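Local coordinates for protein BSU-2 beta-lactamase (PDB 6W5E) that probably hydrolyses the beta-lactam ring of antibiotics as a class D beta-lactamase of a Gram-positive bacterium, at residues G48-H53 with N253-I258. Numbering follows the deposited sequence.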
loop_
_atom_site.group_PDB
_atom_site.type_symbol
_atom_site.label_atom_id
_atom_site.label_comp_id
_atom_site.label_asym_id
_atom_site.label_seq_id
_atom_site.Cartn_x
_atom_site.Cartn_y
_atom_site.Cartn_z
ATOM N N GLY A 48 -12.726 -3.987 -11.188
ATOM C CA GLY A 48 -11.997 -3.850 -9.939
ATOM C C GLY A 48 -12.307 -4.950 -8.952
ATOM O O GLY A 48 -13.193 -5.782 -9.162
ATOM N N THR A 49 -11.558 -4.929 -7.847
ATOM C CA THR A 49 -11.753 -5.857 -6.742
ATOM C C THR A 49 -11.597 -5.104 -5.426
ATOM O O THR A 49 -10.914 -4.078 -5.351
ATOM C CB THR A 49 -10.789 -7.051 -6.851
ATOM O OG1 THR A 49 -10.996 -7.958 -5.767
ATOM C CG2 THR A 49 -9.347 -6.579 -6.830
ATOM N N PHE A 50 -12.270 -5.603 -4.392
ATOM C CA PHE A 50 -12.184 -5.040 -3.051
ATOM C C PHE A 50 -12.130 -6.192 -2.063
ATOM O O PHE A 50 -12.923 -7.135 -2.159
ATOM C CB PHE A 50 -13.413 -4.170 -2.742
ATOM C CG PHE A 50 -13.467 -3.672 -1.320
ATOM C CD1 PHE A 50 -12.648 -2.630 -0.905
ATOM C CD2 PHE A 50 -14.347 -4.232 -0.409
ATOM C CE1 PHE A 50 -12.703 -2.171 0.389
ATOM C CE2 PHE A 50 -14.408 -3.769 0.895
ATOM C CZ PHE A 50 -13.591 -2.739 1.293
ATOM N N ILE A 51 -11.200 -6.105 -1.113
ATOM C CA ILE A 51 -11.009 -7.122 -0.087
ATOM C C ILE A 51 -11.007 -6.439 1.269
ATOM O O ILE A 51 -10.312 -5.435 1.453
ATOM C CB ILE A 51 -9.683 -7.878 -0.285
ATOM C CG1 ILE A 51 -9.599 -8.466 -1.695
ATOM C CG2 ILE A 51 -9.558 -8.955 0.782
ATOM C CD1 ILE A 51 -8.197 -8.655 -2.178
ATOM N N LEU A 52 -11.776 -6.979 2.218
ATOM C CA LEU A 52 -11.834 -6.434 3.571
ATOM C C LEU A 52 -11.702 -7.578 4.563
ATOM O O LEU A 52 -12.507 -8.517 4.544
ATOM C CB LEU A 52 -13.132 -5.658 3.812
ATOM C CG LEU A 52 -13.178 -4.853 5.115
ATOM C CD1 LEU A 52 -12.108 -3.761 5.117
ATOM C CD2 LEU A 52 -14.570 -4.265 5.335
ATOM N N HIS A 53 -10.694 -7.499 5.425
ATOM C CA HIS A 53 -10.435 -8.524 6.425
ATOM C C HIS A 53 -10.674 -7.972 7.824
ATOM O O HIS A 53 -10.064 -6.973 8.213
ATOM C CB HIS A 53 -9.005 -9.052 6.332
ATOM C CG HIS A 53 -8.689 -10.093 7.359
ATOM N ND1 HIS A 53 -9.048 -11.413 7.208
ATOM C CD2 HIS A 53 -8.098 -9.997 8.574
ATOM C CE1 HIS A 53 -8.668 -12.093 8.274
ATOM N NE2 HIS A 53 -8.092 -11.258 9.119
ATOM N N ASN A 253 -10.950 6.640 -3.517
ATOM C CA ASN A 253 -12.302 7.163 -3.346
ATOM C C ASN A 253 -13.314 6.037 -3.165
ATOM O O ASN A 253 -14.249 6.153 -2.364
ATOM C CB ASN A 253 -12.684 8.052 -4.531
ATOM C CG ASN A 253 -11.911 9.351 -4.552
ATOM O OD1 ASN A 253 -11.305 9.739 -3.553
ATOM N ND2 ASN A 253 -11.937 10.040 -5.692
ATOM N N ILE A 254 -13.143 4.935 -3.903
ATOM C CA ILE A 254 -14.018 3.778 -3.728
ATOM C C ILE A 254 -13.884 3.231 -2.314
ATOM O O ILE A 254 -14.880 2.947 -1.636
ATOM C CB ILE A 254 -13.698 2.701 -4.783
ATOM C CG1 ILE A 254 -14.266 3.093 -6.154
ATOM C CG2 ILE A 254 -14.227 1.344 -4.333
ATOM C CD1 ILE A 254 -13.788 2.205 -7.268
ATOM N N THR A 255 -12.643 3.075 -1.851
ATOM C CA THR A 255 -12.407 2.517 -0.526
ATOM C C THR A 255 -13.044 3.387 0.542
ATOM O O THR A 255 -13.732 2.891 1.439
ATOM C CB THR A 255 -10.904 2.413 -0.268
ATOM O OG1 THR A 255 -10.274 1.657 -1.310
ATOM C CG2 THR A 255 -10.645 1.737 1.066
ATOM N N VAL A 256 -12.810 4.697 0.469
ATOM C CA VAL A 256 -13.375 5.608 1.461
ATOM C C VAL A 256 -14.898 5.543 1.452
ATOM O O VAL A 256 -15.532 5.524 2.514
ATOM C CB VAL A 256 -12.826 7.031 1.251
ATOM C CG1 VAL A 256 -13.608 8.034 2.077
ATOM C CG2 VAL A 256 -11.335 7.065 1.616
ATOM N N ASP A 257 -15.508 5.496 0.258
ATOM C CA ASP A 257 -16.960 5.376 0.196
ATOM C C ASP A 257 -17.444 4.117 0.909
ATOM O O ASP A 257 -18.418 4.177 1.669
ATOM C CB ASP A 257 -17.453 5.438 -1.249
ATOM C CG ASP A 257 -18.846 6.034 -1.359
ATOM O OD1 ASP A 257 -19.043 7.192 -0.936
ATOM O OD2 ASP A 257 -19.747 5.344 -1.874
ATOM N N ILE A 258 -16.777 2.978 0.698
ATOM C CA ILE A 258 -17.178 1.735 1.350
ATOM C C ILE A 258 -17.011 1.843 2.856
ATOM O O ILE A 258 -17.899 1.456 3.624
ATOM C CB ILE A 258 -16.383 0.547 0.777
ATOM C CG1 ILE A 258 -16.727 0.331 -0.703
ATOM C CG2 ILE A 258 -16.646 -0.711 1.596
ATOM C CD1 ILE A 258 -15.766 -0.591 -1.418
#
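Thr255 OG1 is held by two groups outside the contact, the hydroxyl of Thr242 on strand 236-244 and the carbonyl of Ala251 one turn earlier in its own helix. With the hydroxyl engaged there, the methyl CG2 is the branch that Thr255 offers to Phe50, near the plane of the ring and at its edge, a loose approach of 4.5 Å to CE1. The main apolar contact lies three residues further on, almost one turn of the helix. Ile258 CD1 sits over the centre of one face of the Phe50 ring, 3.7 Å from the centroid and 9° off the ring normal, a nearly axial CH-pi contact. The other branch of the same isoleucine, CG2, reaches the far end of the ring, 3.7 Å from CZ. CB of Phe50 points toward the helix, and chi1 of 174°, with CG anti to the backbone N, sets the ring against the methyl CD1 of Ile258, which comes from the opposite direction. The closest CA pair across the contact is Phe50 and Thr255, 8.0 Å apart. Phe50, Thr255 and Ile258 are all buried; Phe43 and Thr242 also touch Phe50. Along the strand the side chains alternate: Thr49, Ile51 and His53 turn to the other side of the sheet, where they meet helix 172-184. Phe50 thus joins strand 48-54, the first in sequence and the neighbour of edge strand 59-63, to C-terminal helix 248-261, the helix-on-sheet layering of the alpha/beta domain in the penicillin-binding protein and serine beta-lactamase fold.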